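PDB 2QH5: mannose-6-phosphate isomerase from Helicobacter pylori, which probably catalyses the formation of GDP-mannose from mannose 1-phosphate and GTP, this chain being the N-terminal nucleotidyltransferase part of the longer protein. Local coordinates for residues Leu86-Asn89 with Thr90-Ile94; Met100-Lys103 with Glu104-Leu107; Val192-Ala195 with Gly196-Leu199. One frame throughout, in Å; residues are numbered along the deposited sequence.

Contact 1. Residues Leu86-Asn89 with Thr90-Ile94; sequences LSKN and TANAI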
loop_
_atom_site.group_PDB
_atom_site.type_symbol
_atom_site.label_atom_id
_atom_site.label_comp_id
_atom_site.label_asym_id
_atom_site.label_seq_id
_atom_site.Cartn_x
_atom_site.Cartn_y
_atom_site.Cartn_z
ATOM N N LEU A 86 11.855 1.697 -13.226
ATOM C CA LEU A 86 11.245 2.997 -12.952
ATOM C C LEU A 86 10.106 2.831 -11.967
ATOM O O LEU A 86 9.524 1.748 -11.845
ATOM C CB LEU A 86 10.639 3.593 -14.224
ATOM C CG LEU A 86 11.379 3.604 -15.558
ATOM C CD1 LEU A 86 10.366 3.678 -16.694
ATOM C CD2 LEU A 86 12.385 4.756 -15.634
ATOM N N SER A 87 9.770 3.919 -11.287
ATOM C CA SER A 87 8.611 3.942 -10.410
ATOM C C SER A 87 7.504 4.799 -11.021
ATOM O O SER A 87 7.657 6.013 -11.188
ATOM C CB SER A 87 8.996 4.448 -9.019
ATOM O OG SER A 87 9.966 3.599 -8.421
ATOM N N LYS A 88 6.395 4.157 -11.373
ATOM C CA LYS A 88 5.241 4.865 -11.916
ATOM C C LYS A 88 4.108 4.959 -10.887
ATOM O O LYS A 88 2.929 4.839 -11.219
ATOM C CB LYS A 88 4.772 4.236 -13.231
ATOM C CG LYS A 88 5.101 5.064 -14.477
ATOM C CD LYS A 88 6.592 5.268 -14.672
ATOM C CE LYS A 88 6.918 5.907 -16.023
ATOM N NZ LYS A 88 6.315 7.256 -16.219
ATOM N N ASN A 89 4.508 5.169 -9.633
ATOM C CA ASN A 89 3.612 5.491 -8.518
ATOM C C ASN A 89 2.739 4.331 -8.039
ATOM O O ASN A 89 2.729 3.261 -8.648
ATOM C CB ASN A 89 2.778 6.734 -8.834
ATOM C CG ASN A 89 2.747 7.712 -7.690
ATOM O OD1 ASN A 89 2.182 7.437 -6.640
ATOM N ND2 ASN A 89 3.367 8.864 -7.888
ATOM N N THR A 90 2.008 4.558 -6.950
ATOM C CA THR A 90 1.281 3.488 -6.238
ATOM C C THR A 90 0.171 2.782 -7.014
ATOM O O THR A 90 0.025 1.569 -6.897
ATOM C CB THR A 90 0.735 3.976 -4.894
ATOM O OG1 THR A 90 -0.077 5.141 -5.101
ATOM C CG2 THR A 90 1.888 4.321 -3.952
ATOM N N ALA A 91 -0.593 3.515 -7.820
ATOM C CA ALA A 91 -1.667 2.891 -8.603
ATOM C C ALA A 91 -1.139 1.772 -9.495
ATOM O O ALA A 91 -1.789 0.736 -9.661
ATOM C CB ALA A 91 -2.423 3.929 -9.434
ATOM N N ASN A 92 0.050 1.987 -10.054
ATOM C CA ASN A 92 0.689 1.007 -10.915
ATOM C C ASN A 92 1.342 -0.110 -10.114
ATOM O O ASN A 92 1.280 -1.259 -10.512
ATOM C CB ASN A 92 1.688 1.686 -11.860
ATOM C CG ASN A 92 1.013 2.670 -12.828
ATOM O OD1 ASN A 92 0.190 2.280 -13.660
ATOM N ND2 ASN A 92 1.360 3.949 -12.712
ATOM N N ALA A 93 1.943 0.219 -8.975
ATOM C CA ALA A 93 2.598 -0.796 -8.149
ATOM C C ALA A 93 1.566 -1.734 -7.544
ATOM O O ALA A 93 1.799 -2.941 -7.460
ATOM C CB ALA A 93 3.422 -0.157 -7.068
ATOM N N ILE A 94 0.421 -1.170 -7.152
ATOM C CA ILE A 94 -0.672 -1.948 -6.578
ATOM C C ILE A 94 -1.376 -2.805 -7.629
ATOM O O ILE A 94 -1.564 -4.004 -7.410
ATOM C CB ILE A 94 -1.665 -1.072 -5.783
ATOM C CG1 ILE A 94 -0.937 -0.388 -4.620
ATOM C CG2 ILE A 94 -2.794 -1.914 -5.217
ATOM C CD1 ILE A 94 -1.688 0.777 -4.017
#
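Asn89 and Thr90, neighbours at the start of a helix, run their side chains obliquely to each other, and the amide oxygen of Asn89 lies beside the next peptide nitrogen. Thr90 N lies 2.9 Å from Asn89 OD1 and donates a hydrogen bond to it, but it meets the oxygen from the flank: the C=O...N angle is only 99°. Asn89 sits at the N-cap position, yet this local bond is not a capping bond of its side chain. Its other amide atom, ND2, points to Asp243 OD1, and these two bonds together fix the rotation of the amide. Thr90 stands with OG1 between its own N and carbonyl carbon (chi1 55°). The hydroxyl comes no nearer than 3.6 Å to Asn89 OD1, and its main polar partner is the backbone nitrogen of Ile246.

The helix that begins here, 90-99, is the connection of a beta-alpha-beta crossover: it leads from strand 78-84 to strand 106-111, which are parallel but not adjacent in the Rossmann-like sheet of this GT-A-type domain, strands 53-59 and 5-10 lying between them. Its first turn is closed by Asn89 O, which accepts from Ala93 N at 3.2 Å and more weakly from Asn92 N at 3.3 Å.

Asn92 reaches back toward Lys88. CG beside its backbone N (chi1 -63°) carries the amide there, where ND2 passes 3.5 Å from Lys88 CB and is directed at Lys88 O. The modelled 2.3 Å between Asn92 ND2 and Lys88 O is too short to be taken literally, so the strength of that bond is doubtful. Asn92 ND2 also bonds to Glu242 O, while the Lys88 chain, bent at two torsions, leads its NZ away to Leu241 O.

Contact 2. Residues Met100-Lys103 with Glu104-Leu107; sequences MSDK and EDLL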
loop_
_atom_site.group_PDB
_atom_site.type_symbol
_atom_site.label_atom_id
_atom_site.label_comp_id
_atom_site.label_asym_id
_atom_site.label_seq_id
_atom_site.Cartn_x
_atom_site.Cartn_y
_atom_site.Cartn_z
ATOM N N MET A 100 -0.336 -10.067 -10.071
ATOM C CA MET A 100 0.524 -11.171 -9.632
ATOM C C MET A 100 -0.155 -12.030 -8.565
ATOM O O MET A 100 0.491 -12.877 -7.947
ATOM C CB MET A 100 1.851 -10.642 -9.069
ATOM C CG MET A 100 2.843 -10.157 -10.104
ATOM S SD MET A 100 4.227 -9.213 -9.411
ATOM C CE MET A 100 3.964 -7.723 -10.355
ATOM N N SER A 101 -1.450 -11.811 -8.340
ATOM C CA SER A 101 -2.175 -12.520 -7.286
ATOM C C SER A 101 -3.378 -13.303 -7.803
ATOM O O SER A 101 -3.821 -13.109 -8.937
ATOM C CB SER A 101 -2.629 -11.531 -6.211
ATOM O OG SER A 101 -1.515 -10.972 -5.551
ATOM N N ASP A 102 -3.895 -14.202 -6.970
ATOM C CA ASP A 102 -5.180 -14.839 -7.243
ATOM C C ASP A 102 -6.256 -13.808 -6.974
ATOM O O ASP A 102 -6.219 -13.128 -5.945
ATOM C CB ASP A 102 -5.402 -16.054 -6.335
ATOM C CG ASP A 102 -4.682 -17.302 -6.824
ATOM O OD1 ASP A 102 -4.351 -17.382 -8.031
ATOM O OD2 ASP A 102 -4.460 -18.214 -5.995
ATOM N N LYS A 103 -7.202 -13.680 -7.902
ATOM C CA LYS A 103 -8.348 -12.783 -7.737
ATOM C C LYS A 103 -8.962 -12.869 -6.344
ATOM O O LYS A 103 -9.271 -11.854 -5.737
ATOM C CB LYS A 103 -9.424 -13.083 -8.787
ATOM C CG LYS A 103 -9.519 -12.085 -9.945
ATOM C CD LYS A 103 -8.433 -12.274 -10.989
ATOM C CE LYS A 103 -8.981 -12.042 -12.400
ATOM N NZ LYS A 103 -9.630 -10.708 -12.594
ATOM N N GLU A 104 -9.100 -14.089 -5.837
ATOM C CA GLU A 104 -9.804 -14.340 -4.586
ATOM C C GLU A 104 -9.036 -13.988 -3.323
ATOM O O GLU A 104 -9.633 -13.872 -2.251
ATOM C CB GLU A 104 -10.260 -15.804 -4.502
ATOM C CG GLU A 104 -9.149 -16.846 -4.639
ATOM C CD GLU A 104 -9.071 -17.444 -6.036
ATOM O OE1 GLU A 104 -10.028 -17.258 -6.825
ATOM O OE2 GLU A 104 -8.055 -18.107 -6.342
ATOM N N ASP A 105 -7.721 -13.833 -3.418
ATOM C CA ASP A 105 -6.954 -13.625 -2.194
ATOM C C ASP A 105 -6.912 -12.160 -1.764
ATOM O O ASP A 105 -7.181 -11.268 -2.561
ATOM C CB ASP A 105 -5.588 -14.356 -2.206
ATOM C CG ASP A 105 -4.542 -13.697 -3.085
ATOM O OD1 ASP A 105 -4.007 -14.388 -3.980
ATOM O OD2 ASP A 105 -4.209 -12.518 -2.854
ATOM N N LEU A 106 -6.625 -11.931 -0.490
ATOM C CA LEU A 106 -6.771 -10.611 0.112
ATOM C C LEU A 106 -5.430 -9.936 0.242
ATOM O O LEU A 106 -4.438 -10.563 0.611
ATOM C CB LEU A 106 -7.436 -10.701 1.495
ATOM C CG LEU A 106 -8.857 -11.278 1.576
ATOM C CD1 LEU A 106 -9.163 -11.761 2.989
ATOM C CD2 LEU A 106 -9.918 -10.286 1.092
ATOM N N LEU A 107 -5.421 -8.642 -0.046
ATOM C CA LEU A 107 -4.206 -7.871 -0.133
ATOM C C LEU A 107 -4.169 -6.859 0.983
ATOM O O LEU A 107 -5.091 -6.069 1.137
ATOM C CB LEU A 107 -4.157 -7.137 -1.474
ATOM C CG LEU A 107 -3.389 -7.666 -2.684
ATOM C CD1 LEU A 107 -3.527 -9.146 -2.884
ATOM C CD2 LEU A 107 -3.871 -6.909 -3.920
#
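Asp102 and Asp105 hold each other through two hydrogen bonds that span a type I beta turn, which lies in the connection between helix 90-99 and strand 106-111, just ahead of the strand. The turn itself is closed by Asp105 N, which donates to Asp102 O at 3.0 Å. The second bond runs in the reverse sense: Asp102 N donates to the side-chain oxygen Asp105 OD1, also at 3.0 Å. This N-H is bent at 131° and reaches the oxygen from above the carboxylate plane, so the geometry is less favourable than that of a straight in-plane bond.

The torsion of Asp105 explains the second bond. Its CG is wedged between its own N and carbonyl carbon (chi1 75°), which folds the carboxylate back under the turn, about perpendicular to the side chain of Asp102. There OD1 also lies 3.2 Å from Asp102 CB. On the solvent-exposed side, Glu104 bends at chi2 and comes alongside Asp102, both chains pointing the same way. The carboxylates are turned 48° against each other, with Asp102 OD2 3.6 Å from Glu104 OE2. Two acidic groups so close would be expected to repel, and one of them may hold a proton more readily than usual.

Further out, Ser101, just before the turn, bonds through its hydroxyl to Lys6 NZ, on strand 5-10, and to Ser97 O in the last turn of the helix, tying the connection to both elements. Lys4 packs against Asp105, whose OD2 is buried without a hydrogen-bonding partner in the model. From the strand, Leu107 extends CD1 back toward the serine, and the methyl rests 3.8 Å from Ser101 OG.

Contact 3. Residues Val192-Ala195 with Gly196-Leu199; sequences VFQA and GVFL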
loop_
_atom_site.group_PDB
_atom_site.type_symbol
_atom_site.label_atom_id
_atom_site.label_comp_id
_atom_site.label_asym_id
_atom_site.label_seq_id
_atom_site.Cartn_x
_atom_site.Cartn_y
_atom_site.Cartn_z
ATOM N N VAL A 192 -6.559 -2.265 2.412
ATOM C CA VAL A 192 -6.912 -3.684 2.335
ATOM C C VAL A 192 -8.070 -3.840 1.361
ATOM O O VAL A 192 -8.972 -3.007 1.326
ATOM C CB VAL A 192 -7.290 -4.302 3.717
ATOM C CG1 VAL A 192 -7.559 -5.800 3.583
ATOM C CG2 VAL A 192 -6.186 -4.069 4.752
ATOM N N PHE A 193 -8.011 -4.885 0.543
ATOM C CA PHE A 193 -9.045 -5.222 -0.435
ATOM C C PHE A 193 -8.719 -6.573 -1.040
ATOM O O PHE A 193 -7.569 -7.010 -0.998
ATOM C CB PHE A 193 -9.184 -4.181 -1.570
ATOM C CG PHE A 193 -7.913 -3.411 -1.889
ATOM C CD1 PHE A 193 -6.775 -4.053 -2.384
ATOM C CD2 PHE A 193 -7.874 -2.027 -1.716
ATOM C CE1 PHE A 193 -5.626 -3.334 -2.673
ATOM C CE2 PHE A 193 -6.727 -1.293 -2.013
ATOM C CZ PHE A 193 -5.598 -1.942 -2.478
ATOM N N GLN A 194 -9.723 -7.239 -1.595
ATOM C CA GLN A 194 -9.475 -8.434 -2.377
ATOM C C GLN A 194 -8.895 -8.006 -3.731
ATOM O O GLN A 194 -9.221 -6.926 -4.231
ATOM C CB GLN A 194 -10.771 -9.211 -2.558
ATOM C CG GLN A 194 -10.605 -10.573 -3.175
ATOM C CD GLN A 194 -11.830 -11.011 -3.931
ATOM O OE1 GLN A 194 -12.133 -10.498 -5.017
ATOM N NE2 GLN A 194 -12.551 -11.968 -3.365
ATOM N N ALA A 195 -8.024 -8.839 -4.303
ATOM C CA ALA A 195 -7.350 -8.531 -5.564
ATOM C C ALA A 195 -8.346 -8.309 -6.701
ATOM O O ALA A 195 -8.257 -7.319 -7.432
ATOM C CB ALA A 195 -6.367 -9.629 -5.918
ATOM N N GLY A 196 -9.303 -9.225 -6.818
ATOM C CA GLY A 196 -10.349 -9.170 -7.838
ATOM C C GLY A 196 -11.226 -7.936 -7.820
ATOM O O GLY A 196 -11.438 -7.322 -8.866
ATOM N N VAL A 197 -11.745 -7.575 -6.645
ATOM C CA VAL A 197 -12.533 -6.344 -6.508
ATOM C C VAL A 197 -11.695 -5.089 -6.745
ATOM O O VAL A 197 -12.181 -4.131 -7.362
ATOM C CB VAL A 197 -13.363 -6.276 -5.164
ATOM C CG1 VAL A 197 -12.976 -7.380 -4.225
ATOM C CG2 VAL A 197 -13.277 -4.892 -4.476
ATOM N N PHE A 198 -10.442 -5.098 -6.285
ATOM C CA PHE A 198 -9.530 -4.005 -6.621
ATOM C C PHE A 198 -9.395 -3.839 -8.140
ATOM O O PHE A 198 -9.495 -2.725 -8.653
ATOM C CB PHE A 198 -8.141 -4.173 -6.006
ATOM C CG PHE A 198 -7.154 -3.159 -6.505
ATOM C CD1 PHE A 198 -6.319 -3.445 -7.574
ATOM C CD2 PHE A 198 -7.105 -1.890 -5.943
ATOM C CE1 PHE A 198 -5.437 -2.510 -8.055
ATOM C CE2 PHE A 198 -6.218 -0.941 -6.419
ATOM C CZ PHE A 198 -5.383 -1.247 -7.481
ATOM N N LEU A 199 -9.164 -4.943 -8.849
ATOM C CA LEU A 199 -8.997 -4.881 -10.297
ATOM C C LEU A 199 -10.293 -4.536 -11.024
ATOM O O LEU A 199 -10.258 -3.974 -12.122
ATOM C CB LEU A 199 -8.386 -6.180 -10.837
ATOM C CG LEU A 199 -6.960 -6.465 -10.344
ATOM C CD1 LEU A 199 -6.545 -7.899 -10.636
ATOM C CD2 LEU A 199 -5.951 -5.469 -10.918
#
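Phe198 has its CG trans to its own nitrogen (chi1 172°), which sends the ring back along the helix toward Phe193; Gln194 takes a similar first torsion (-171°) but extends its chain over the opening turn. Both lie at the junction where strand 184-194 passes into helix 195-205, with Gln194 as the N-cap residue.

The phenyl rings lie side by side, pointing the same way, as an offset stack with centroids 4.8 Å apart and planes inclined by 30°. Because of that offset and tilt, a corner of one ring does the touching: Phe198 CD2 stands over one face of the Phe193 ring, nearer its rim than its centre, and approaches Phe193 CZ to 3.8 Å. Ile94 and Ala98 of helix 90-99 and Leu250 of helix 246-251 pack on Phe198, so the pair is part of the core between helices and sheet.

At the cap, Gln194 OE1 accepts a capping bond from Val197 N, a weak one at 3.4 Å. The two side chains cross at about a right angle, with Val197 CG1 modelled 3.3 Å from Gln194 CB, a closeness that is doubtful because the first torsion of Val197 is nearly eclipsed. The main chain contributes the firmer part: Gln194 O accepts from Phe198 N at 3.0 Å, and Ala195 O from Leu199 N at 2.9 Å. Ala195 O also lies at the edge of the Phe198 ring, near its plane, and Leu199 CG sits 3.3 Å from Ala195 O.

How the contacts relate
The three contacts follow one another along the chain and are structural elements of the nucleotidyltransferase domain. Contact 1 contains the start of helix 90-99, and contact 2 begins just past its end; their centres are 18 Å apart and they do not touch. Contact 3 joins them spatially. With contact 2, 7 Å away between centres, it shares the antiparallel pairing of strands 106-111 and 184-194, where Leu107 N lies 2.9 Å from Phe193 O; beyond the strands, Lys103 O in the turn lies 2.8 Å from Gly196 N at the helix start, both probable hydrogen bonds. With contact 1, 16 Å away between centres, the link is apolar, Ile94 CG2 lying 3.5 Å from Phe198 CZ.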